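Local coordinates for protein exopolygalacturonate lyase (Vibrio vulnificus, PDB 5A29) that probably cleaves polygalacturonate by beta-elimination, acting from the chain end, and carries a manganese ion at its metal site, at residues D307-Q312 against A321-V326; P411-Y416 against S464-T469; M468-A473 against L523-L528. One frame throughout, in Å; residues are numbered along the deposited sequence.

Contact 1 of 3, residues D307-Q312 against A321-V326. With SRT (S,R meso-tartaric acid), chain Q.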
loop_
_atom_site.group_PDB
_atom_site.type_symbol
_atom_site.label_atom_id
_atom_site.label_comp_id
_atom_site.label_asym_id
_atom_site.label_seq_id
_atom_site.Cartn_x
_atom_site.Cartn_y
_atom_site.Cartn_z
ATOM N N ASP A 307 -7.170 16.996 -18.731
ATOM C CA ASP A 307 -6.863 16.937 -17.303
ATOM C C ASP A 307 -8.151 17.184 -16.497
ATOM O O ASP A 307 -8.877 18.164 -16.738
ATOM C CB ASP A 307 -5.847 18.036 -16.982
ATOM C CG ASP A 307 -5.385 17.984 -15.522
ATOM O OD1 ASP A 307 -6.163 18.396 -14.669
ATOM O OD2 ASP A 307 -4.248 17.487 -15.284
ATOM N N ARG A 308 -8.435 16.270 -15.576
ATOM C CA ARG A 308 -9.724 16.268 -14.804
ATOM C C ARG A 308 -9.787 17.335 -13.752
ATOM O O ARG A 308 -10.877 17.854 -13.434
ATOM C CB ARG A 308 -9.903 14.900 -14.159
ATOM C CG ARG A 308 -10.535 13.875 -15.109
ATOM C CD ARG A 308 -9.608 13.187 -16.123
ATOM N NE ARG A 308 -8.470 12.490 -15.468
ATOM C CZ ARG A 308 -8.424 11.184 -15.196
ATOM N NH1 ARG A 308 -9.464 10.380 -15.425
ATOM N NH2 ARG A 308 -7.318 10.657 -14.659
ATOM N N ALA A 309 -8.625 17.711 -13.197
ATOM C CA ALA A 309 -8.637 18.768 -12.233
ATOM C C ALA A 309 -8.910 20.092 -12.960
ATOM O O ALA A 309 -9.574 20.999 -12.414
ATOM C CB ALA A 309 -7.285 18.855 -11.455
ATOM N N ALA A 310 -8.313 20.270 -14.142
ATOM C CA ALA A 310 -8.476 21.564 -14.874
ATOM C C ALA A 310 -9.972 21.684 -15.217
ATOM O O ALA A 310 -10.533 22.751 -15.081
ATOM C CB ALA A 310 -7.643 21.544 -16.189
ATOM N N ARG A 311 -10.610 20.576 -15.592
ATOM C CA ARG A 311 -12.055 20.581 -15.833
ATOM C C ARG A 311 -12.878 20.967 -14.633
ATOM O O ARG A 311 -13.719 21.873 -14.706
ATOM C CB ARG A 311 -12.547 19.275 -16.388
ATOM C CG ARG A 311 -12.113 19.038 -17.855
ATOM C CD ARG A 311 -12.505 17.651 -18.359
ATOM N NE ARG A 311 -13.972 17.495 -18.433
ATOM C CZ ARG A 311 -14.623 16.327 -18.456
ATOM N NH1 ARG A 311 -13.986 15.129 -18.481
ATOM N NH2 ARG A 311 -15.944 16.337 -18.526
ATOM N N GLN A 312 -12.622 20.318 -13.493
ATOM C CA GLN A 312 -13.483 20.577 -12.299
ATOM C C GLN A 312 -13.162 21.807 -11.508
ATOM O O GLN A 312 -14.082 22.442 -10.987
ATOM C CB GLN A 312 -13.478 19.321 -11.381
ATOM C CG GLN A 312 -14.484 19.437 -10.169
ATOM C CD GLN A 312 -14.733 18.062 -9.627
ATOM O OE1 GLN A 312 -13.910 17.189 -9.832
ATOM N NE2 GLN A 312 -15.911 17.812 -9.039
ATOM N N ALA A 321 -4.692 23.989 -10.954
ATOM C CA ALA A 321 -5.652 22.881 -11.077
ATOM C C ALA A 321 -5.214 21.936 -12.188
ATOM O O ALA A 321 -5.774 21.966 -13.302
ATOM C CB ALA A 321 -7.108 23.392 -11.344
ATOM N N ARG A 322 -4.246 21.055 -11.880
ATOM C CA ARG A 322 -3.864 19.970 -12.750
ATOM C C ARG A 322 -3.753 18.763 -11.824
ATOM O O ARG A 322 -3.452 18.929 -10.638
ATOM C CB ARG A 322 -2.483 20.236 -13.429
ATOM C CG ARG A 322 -2.515 21.455 -14.420
ATOM C CD ARG A 322 -3.493 21.214 -15.591
ATOM N NE ARG A 322 -3.460 22.353 -16.539
ATOM C CZ ARG A 322 -4.049 23.543 -16.387
ATOM N NH1 ARG A 322 -4.868 23.834 -15.363
ATOM N NH2 ARG A 322 -3.837 24.485 -17.328
ATOM N N GLU A 323 -3.882 17.590 -12.381
ATOM C CA GLU A 323 -4.078 16.360 -11.524
ATOM C C GLU A 323 -2.957 16.116 -10.523
ATOM O O GLU A 323 -3.210 15.640 -9.376
ATOM C CB GLU A 323 -4.276 15.124 -12.394
ATOM C CG GLU A 323 -5.628 15.201 -13.136
ATOM C CD GLU A 323 -5.836 14.054 -14.104
ATOM O OE1 GLU A 323 -5.438 12.864 -13.812
ATOM O OE2 GLU A 323 -6.472 14.279 -15.158
ATOM N N GLY A 324 -1.710 16.359 -10.962
ATOM C CA GLY A 324 -0.566 16.102 -10.034
ATOM C C GLY A 324 -0.545 17.013 -8.846
ATOM O O GLY A 324 0.032 16.667 -7.812
ATOM N N ASN A 325 -1.177 18.183 -8.938
ATOM C CA ASN A 325 -1.181 19.122 -7.835
ATOM C C ASN A 325 -2.319 18.918 -6.838
ATOM O O ASN A 325 -2.313 19.579 -5.787
ATOM C CB ASN A 325 -1.238 20.577 -8.330
ATOM C CG ASN A 325 -0.069 20.878 -9.272
ATOM O OD1 ASN A 325 1.094 20.694 -8.887
ATOM N ND2 ASN A 325 -0.373 21.296 -10.495
ATOM N N VAL A 326 -3.178 17.953 -7.078
ATOM C CA VAL A 326 -4.259 17.661 -6.071
ATOM C C VAL A 326 -3.721 16.730 -4.939
ATOM O O VAL A 326 -3.265 15.613 -5.233
ATOM C CB VAL A 326 -5.426 16.966 -6.764
ATOM C CG1 VAL A 326 -6.496 16.511 -5.743
ATOM C CG2 VAL A 326 -6.078 17.938 -7.796
HETATM O O1 SRT Q . -7.349 7.451 -18.009
HETATM O O11 SRT Q . -9.546 7.732 -17.653
HETATM C C1 SRT Q . -8.411 7.353 -17.318
HETATM C C2 SRT Q . -8.463 6.724 -15.946
HETATM O O2 SRT Q . -9.232 5.531 -15.940
HETATM C C3 SRT Q . -7.268 6.737 -15.044
HETATM O O3 SRT Q . -7.803 7.864 -14.367
HETATM C C4 SRT Q . -7.296 5.551 -14.048
HETATM O O4 SRT Q . -7.794 5.791 -12.917
HETATM O O41 SRT Q . -6.853 4.410 -14.426
#
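Ala-309 and Ala-310, in the first turn of helix 308-317, lie alongside Arg-322 and Ala-321 of the returning loop, with CA atoms 4.9 Å apart in both the Ala-309–Arg-322 and Ala-310–Ala-321 pairs. Asp-307 is the N-cap. With its CG anti to the backbone N (chi1 -176°), its carboxylate turns back over the helix start, where Asp-307 OD1 accepts from Ala-310 N at 2.9 Å and weakly from Ala-309 N. The syn lone pair of Asp-307 OD2 takes Glu-323 N at 2.9 Å, and the same oxygen bonds Ser-287, which ties cap to loop. Glu-323 answers with its own carboxylate: Glu-323 OE2 accepts from Arg-308 N at 2.8 Å, nearly straight at 176°, and from Arg-308 NE at 2.7 Å, both from one face of its plane. Glu-323 OE1 takes Arg-308 NH2 at 3.0 Å, completing a side-on, two-nitrogen salt bridge whose group planes stand 47° apart. This grip fixes the guanidinium, and Arg-308 NH2 also reaches O3 of the bound meso-tartaric acid at 2.8 Å, so Glu-323 probably acts as a second-shell residue that positions Arg-308 for the ligand. Ala-309 CB packs on Val-326 CG2 at 4.0 Å. Around this contact, strand 287-288 packs against Asp-307 and Glu-323, Tyr-398 makes a cation-pi contact with Arg-308, and the loop runs on to helix 331-349, where Asn-331 bonds Val-326 O.

Contact 2 of 3, residues P411-Y416 against S464-T469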
loop_
_atom_site.group_PDB
_atom_site.type_symbol
_atom_site.label_atom_id
_atom_site.label_comp_id
_atom_site.label_asym_id
_atom_site.label_seq_id
_atom_site.Cartn_x
_atom_site.Cartn_y
_atom_site.Cartn_z
ATOM N N PRO A 411 -6.644 11.003 10.390
ATOM C CA PRO A 411 -6.906 9.582 10.114
ATOM C C PRO A 411 -7.229 8.838 11.413
ATOM O O PRO A 411 -7.016 9.403 12.527
ATOM C CB PRO A 411 -5.633 9.078 9.389
ATOM C CG PRO A 411 -4.969 10.327 8.877
ATOM C CD PRO A 411 -5.323 11.419 9.871
ATOM N N LYS A 412 -7.948 7.709 11.265
ATOM C CA LYS A 412 -8.441 6.980 12.473
ATOM C C LYS A 412 -7.257 6.422 13.280
ATOM O O LYS A 412 -7.265 6.376 14.509
ATOM C CB LYS A 412 -9.381 5.850 12.036
ATOM N N THR A 413 -6.223 5.969 12.561
ATOM C CA THR A 413 -5.080 5.328 13.200
ATOM C C THR A 413 -3.786 6.037 12.763
ATOM O O THR A 413 -3.810 6.944 11.898
ATOM C CB THR A 413 -5.014 3.856 12.790
ATOM O OG1 THR A 413 -4.668 3.775 11.401
ATOM C CG2 THR A 413 -6.389 3.167 12.975
ATOM N N GLU A 414 -2.675 5.671 13.387
ATOM C CA GLU A 414 -1.394 6.419 13.230
ATOM C C GLU A 414 -0.655 6.096 11.929
ATOM O O GLU A 414 0.612 6.006 11.877
ATOM C CB GLU A 414 -0.490 6.021 14.471
ATOM C CG GLU A 414 -1.171 6.466 15.763
ATOM C CD GLU A 414 -1.870 5.266 16.461
ATOM O OE1 GLU A 414 -2.510 4.425 15.766
ATOM O OE2 GLU A 414 -1.764 5.162 17.675
ATOM N N GLU A 415 -1.366 5.872 10.817
ATOM C CA GLU A 415 -0.681 5.590 9.579
ATOM C C GLU A 415 0.343 6.689 9.249
ATOM O O GLU A 415 1.470 6.399 8.828
ATOM C CB GLU A 415 -1.694 5.538 8.386
ATOM C CG GLU A 415 -2.564 4.304 8.533
ATOM C CD GLU A 415 -3.664 4.217 7.484
ATOM O OE1 GLU A 415 -4.124 5.268 6.998
ATOM O OE2 GLU A 415 -3.990 3.081 7.118
ATOM N N TYR A 416 -0.068 7.936 9.327
ATOM C CA TYR A 416 0.787 9.030 8.760
ATOM C C TYR A 416 1.995 9.293 9.692
ATOM O O TYR A 416 3.028 9.845 9.271
ATOM C CB TYR A 416 0.027 10.368 8.683
ATOM C CG TYR A 416 -0.905 10.409 7.479
ATOM C CD1 TYR A 416 -1.264 9.230 6.792
ATOM C CD2 TYR A 416 -1.446 11.613 7.056
ATOM C CE1 TYR A 416 -2.158 9.270 5.720
ATOM C CE2 TYR A 416 -2.341 11.657 5.984
ATOM C CZ TYR A 416 -2.694 10.503 5.332
ATOM O OH TYR A 416 -3.614 10.599 4.288
ATOM N N SER A 464 -7.913 3.399 22.070
ATOM C CA SER A 464 -8.052 3.173 20.627
ATOM C C SER A 464 -6.660 2.861 20.149
ATOM O O SER A 464 -5.756 3.715 20.220
ATOM C CB SER A 464 -8.637 4.373 19.893
ATOM O OG SER A 464 -8.224 5.536 20.575
ATOM N N VAL A 465 -6.467 1.608 19.782
ATOM C CA VAL A 465 -5.159 1.153 19.369
ATOM C C VAL A 465 -5.309 0.543 18.012
ATOM O O VAL A 465 -6.405 0.074 17.618
ATOM C CB VAL A 465 -4.530 0.148 20.406
ATOM C CG1 VAL A 465 -4.287 0.891 21.721
ATOM C CG2 VAL A 465 -5.439 -1.032 20.644
ATOM N N SER A 466 -4.201 0.458 17.293
ATOM C CA SER A 466 -4.235 -0.198 15.993
ATOM C C SER A 466 -2.881 -0.871 15.752
ATOM O O SER A 466 -1.951 -0.661 16.539
ATOM C CB SER A 466 -4.463 0.871 14.923
ATOM O OG SER A 466 -3.316 1.701 14.957
ATOM N N PRO A 467 -2.741 -1.653 14.669
ATOM C CA PRO A 467 -1.384 -2.147 14.323
ATOM C C PRO A 467 -0.359 -0.996 14.197
ATOM O O PRO A 467 0.862 -1.141 14.582
ATOM C CB PRO A 467 -1.616 -2.866 12.972
ATOM C CG PRO A 467 -3.077 -3.303 13.045
ATOM C CD PRO A 467 -3.767 -2.124 13.708
ATOM N N MET A 468 -0.812 0.149 13.660
ATOM C CA MET A 468 0.059 1.326 13.501
ATOM C C MET A 468 0.532 1.840 14.852
ATOM O O MET A 468 1.668 2.381 14.924
ATOM C CB MET A 468 -0.641 2.476 12.776
ATOM C CG MET A 468 -1.008 2.130 11.341
ATOM S SD MET A 468 0.498 1.681 10.362
ATOM C CE MET A 468 0.025 -0.001 10.123
ATOM N N THR A 469 -0.255 1.667 15.931
ATOM C CA THR A 469 0.243 2.065 17.270
ATOM C C THR A 469 1.506 1.308 17.608
ATOM O O THR A 469 2.505 1.890 18.141
ATOM C CB THR A 469 -0.818 1.760 18.390
ATOM O OG1 THR A 469 -2.095 2.286 17.960
ATOM C CG2 THR A 469 -0.395 2.420 19.686
HETATM O O HOH W 1 -4.428 5.066 18.511
#
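Thr-413 makes the first approach from the loop 411-416, laying its CB and CG2 against the side chain of Ser-466; Thr-413 CG2 comes to 3.6 Å from Ser-466 CB, while Thr-413 OG1 approaches Met-468 CG. Glu-414 follows and carries the polar chemistry. Its chain bends at chi2 (101°), which swings the carboxylate over the start of helix 467-480. There Glu-414 OE1 accepts from Ser-466 OG at 3.0 Å, met nearly along its C-O bond direction, and Glu-414 OE2 accepts from Thr-469 OG1 at 2.9 Å on the syn side, 25° out of the carboxylate plane. These two hydroxyls belong to a capping box: Thr-469 N donates to Ser-466 OG at 3.2 Å and Ser-466 N to Thr-469 OG1 at 2.9 Å. A water lies within hydrogen-bonding distance of both Glu-414 OE2, at 2.8 Å, and Ser-464 O. The aliphatic part of Glu-414 rests on Met-468, with Glu-414 CB 3.9 Å from Met-468 CB. Glu-415 sets off away from the helix, yet its CG still touches Met-468 CG at 3.9 Å, so Met-468 CB and CG cover the backbone of Glu-414 and the start of the Glu-415 chain. Tyr-416 then leads into helix 417-426, and its ring carries Pro-411 CG over one face, closing the loop on itself.

The backbone N of Glu-414 is buried with no partner in the model. Trp-445 NE1, by contrast, adds a further donor to Glu-414 OE2. The buried carboxylate is thus met by two hydroxyls and an indole N-H, and sits at a helix N-terminus; both features would probably stabilise its negative charge.

Contact 3 of 3, residues M468-A473 against L523-L528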
loop_
_atom_site.group_PDB
_atom_site.type_symbol
_atom_site.label_atom_id
_atom_site.label_comp_id
_atom_site.label_asym_id
_atom_site.label_seq_id
_atom_site.Cartn_x
_atom_site.Cartn_y
_atom_site.Cartn_z
ATOM N N MET A 468 -0.812 0.149 13.660
ATOM C CA MET A 468 0.059 1.326 13.501
ATOM C C MET A 468 0.532 1.840 14.852
ATOM O O MET A 468 1.668 2.381 14.924
ATOM C CB MET A 468 -0.641 2.476 12.776
ATOM C CG MET A 468 -1.008 2.130 11.341
ATOM S SD MET A 468 0.498 1.681 10.362
ATOM C CE MET A 468 0.025 -0.001 10.123
ATOM N N THR A 469 -0.255 1.667 15.931
ATOM C CA THR A 469 0.243 2.065 17.270
ATOM C C THR A 469 1.506 1.308 17.608
ATOM O O THR A 469 2.505 1.890 18.141
ATOM C CB THR A 469 -0.818 1.760 18.390
ATOM O OG1 THR A 469 -2.095 2.286 17.960
ATOM C CG2 THR A 469 -0.395 2.420 19.686
ATOM N N LEU A 470 1.457 -0.002 17.347
ATOM C CA LEU A 470 2.577 -0.895 17.715
ATOM C C LEU A 470 3.796 -0.583 16.809
ATOM O O LEU A 470 4.914 -0.505 17.312
ATOM C CB LEU A 470 2.236 -2.389 17.534
ATOM C CG LEU A 470 1.002 -2.927 18.308
ATOM C CD1 LEU A 470 1.058 -4.471 18.312
ATOM C CD2 LEU A 470 1.087 -2.391 19.709
ATOM N N PHE A 471 3.604 -0.445 15.491
ATOM C CA PHE A 471 4.799 -0.204 14.649
ATOM C C PHE A 471 5.415 1.130 15.054
ATOM O O PHE A 471 6.648 1.319 14.949
ATOM C CB PHE A 471 4.447 -0.123 13.150
ATOM C CG PHE A 471 4.074 -1.460 12.535
ATOM C CD1 PHE A 471 4.908 -2.570 12.622
ATOM C CD2 PHE A 471 2.844 -1.603 11.862
ATOM C CE1 PHE A 471 4.532 -3.808 12.026
ATOM C CE2 PHE A 471 2.489 -2.825 11.267
ATOM C CZ PHE A 471 3.354 -3.945 11.330
ATOM N N SER A 472 4.580 2.106 15.371
ATOM C CA SER A 472 5.121 3.436 15.680
ATOM C C SER A 472 5.860 3.389 17.038
ATOM O O SER A 472 6.885 4.047 17.248
ATOM C CB SER A 472 3.978 4.447 15.797
ATOM O OG SER A 472 3.446 4.696 14.469
ATOM N N ALA A 473 5.239 2.745 18.019
ATOM C CA ALA A 473 5.899 2.658 19.363
ATOM C C ALA A 473 7.242 1.924 19.278
ATOM O O ALA A 473 8.217 2.275 19.979
ATOM C CB ALA A 473 4.910 1.996 20.381
ATOM N N LEU A 523 1.569 -9.566 11.832
ATOM C CA LEU A 523 2.912 -8.920 11.696
ATOM C C LEU A 523 3.202 -7.898 12.774
ATOM O O LEU A 523 4.326 -7.850 13.307
ATOM C CB LEU A 523 3.106 -8.363 10.270
ATOM C CG LEU A 523 4.539 -7.796 9.985
ATOM C CD1 LEU A 523 5.579 -8.927 10.032
ATOM C CD2 LEU A 523 4.549 -7.114 8.562
ATOM N N ALA A 524 2.254 -6.997 13.096
ATOM C CA ALA A 524 2.562 -6.000 14.112
ATOM C C ALA A 524 2.847 -6.712 15.465
ATOM O O ALA A 524 3.784 -6.317 16.206
ATOM C CB ALA A 524 1.395 -5.055 14.311
ATOM N N LEU A 525 1.971 -7.682 15.830
ATOM C CA LEU A 525 2.203 -8.426 17.110
ATOM C C LEU A 525 3.543 -9.141 17.157
ATOM O O LEU A 525 4.229 -9.164 18.210
ATOM C CB LEU A 525 1.022 -9.434 17.391
ATOM C CG LEU A 525 -0.250 -8.658 17.679
ATOM C CD1 LEU A 525 -1.436 -9.665 17.558
ATOM C CD2 LEU A 525 -0.326 -7.976 19.040
ATOM N N LEU A 526 3.913 -9.775 16.044
ATOM C CA LEU A 526 5.193 -10.490 16.026
ATOM C C LEU A 526 6.374 -9.563 15.968
ATOM O O LEU A 526 7.497 -9.893 16.465
ATOM C CB LEU A 526 5.225 -11.454 14.869
ATOM C CG LEU A 526 4.150 -12.521 14.998
ATOM C CD1 LEU A 526 4.257 -13.412 13.767
ATOM C CD2 LEU A 526 4.332 -13.370 16.292
ATOM N N THR A 527 6.164 -8.365 15.424
ATOM C CA THR A 527 7.323 -7.396 15.368
ATOM C C THR A 527 7.571 -6.934 16.828
ATOM O O THR A 527 8.721 -6.713 17.282
ATOM C CB THR A 527 6.980 -6.207 14.411
ATOM O OG1 THR A 527 6.731 -6.738 13.076
ATOM C CG2 THR A 527 8.208 -5.212 14.274
ATOM N N LEU A 528 6.485 -6.713 17.591
ATOM C CA LEU A 528 6.687 -6.374 18.975
ATOM C C LEU A 528 7.384 -7.531 19.721
ATOM O O LEU A 528 8.326 -7.279 20.539
ATOM C CB LEU A 528 5.375 -6.035 19.655
ATOM C CG LEU A 528 5.410 -5.864 21.170
ATOM C CD1 LEU A 528 6.406 -4.780 21.585
ATOM C CD2 LEU A 528 4.042 -5.532 21.791
#
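Phe-471 and Leu-470 both hold CG anti to their carbonyl carbon (chi1 -72° for Phe-471), which carries the phenyl ring and the leucine branch across to Ala-524 and its neighbours. The two helices form a nearly parallel pair, their segment axes 9.0 Å apart at closest and inclined by 30°, consistent with the alpha/alpha barrel known for polysaccharide lyase family 2. Side chains from helix 467-480 span most of the gap; Ala-524, whose CA is nearest that of Phe-471, faces them with a small side chain.

The ring of Phe-471 does most of the bridging. Ala-524 CB sits over one of its faces as a CH-pi contact, 4.1 Å from the ring centroid and 24° off the normal, displaced toward the rim. The CZ tip of Phe-471 reaches further in, to 3.5 Å from Ala-524 CA, and also touches Leu-523 CG. Met-468 CE, from the same helix, lies in the ring plane at its edge, while Tyr-542 stacks on Phe-471, so several neighbours limit rotation of the ring.

Beside it, Leu-470 sends CD1 between Ala-524 and Leu-525, 4.1 Å from Ala-524 CB and 3.8 Å from Leu-525 CD2. Leu-525 starts away from helix 467-480, and it is the end of its chain that bends back to make this touch; helices 27-46 and 484-500 pack on the same leucine. The side chains that meet are apolar but for the Thr-527 hydroxyl, and Phe-471 and Leu-470 also rest on the Ala-524 backbone. Thr-527 OG1 lies at the ring edge, 3.8 Å from Phe-471 CE1, with its polar demand met inside its own helix, where Thr-527 OG1 donates to Leu-523 O at 2.7 Å.

In the fold
All three contacts are mainly buried, but they occupy different places. Contacts 2 and 3 lie about 15 and 16 Å from the centre of the chain, on the same side of it, and share helix 467-480: contact 2 secures its N-terminus to a loop, and contact 3 packs its next turn on helix 521-532; both include Met-468 and Thr-469, which touch the partner segment only in contact 2. Contact 1 is more peripheral, its centre about 24 Å out. Chemistry follows place: a carboxylate caps a helix start in contact 1, beside a ligand-binding salt bridge, whereas in contact 2 one accepts from the hydroxyls of a capping box, and the helix-helix core of contact 3 is hydrocarbon packing.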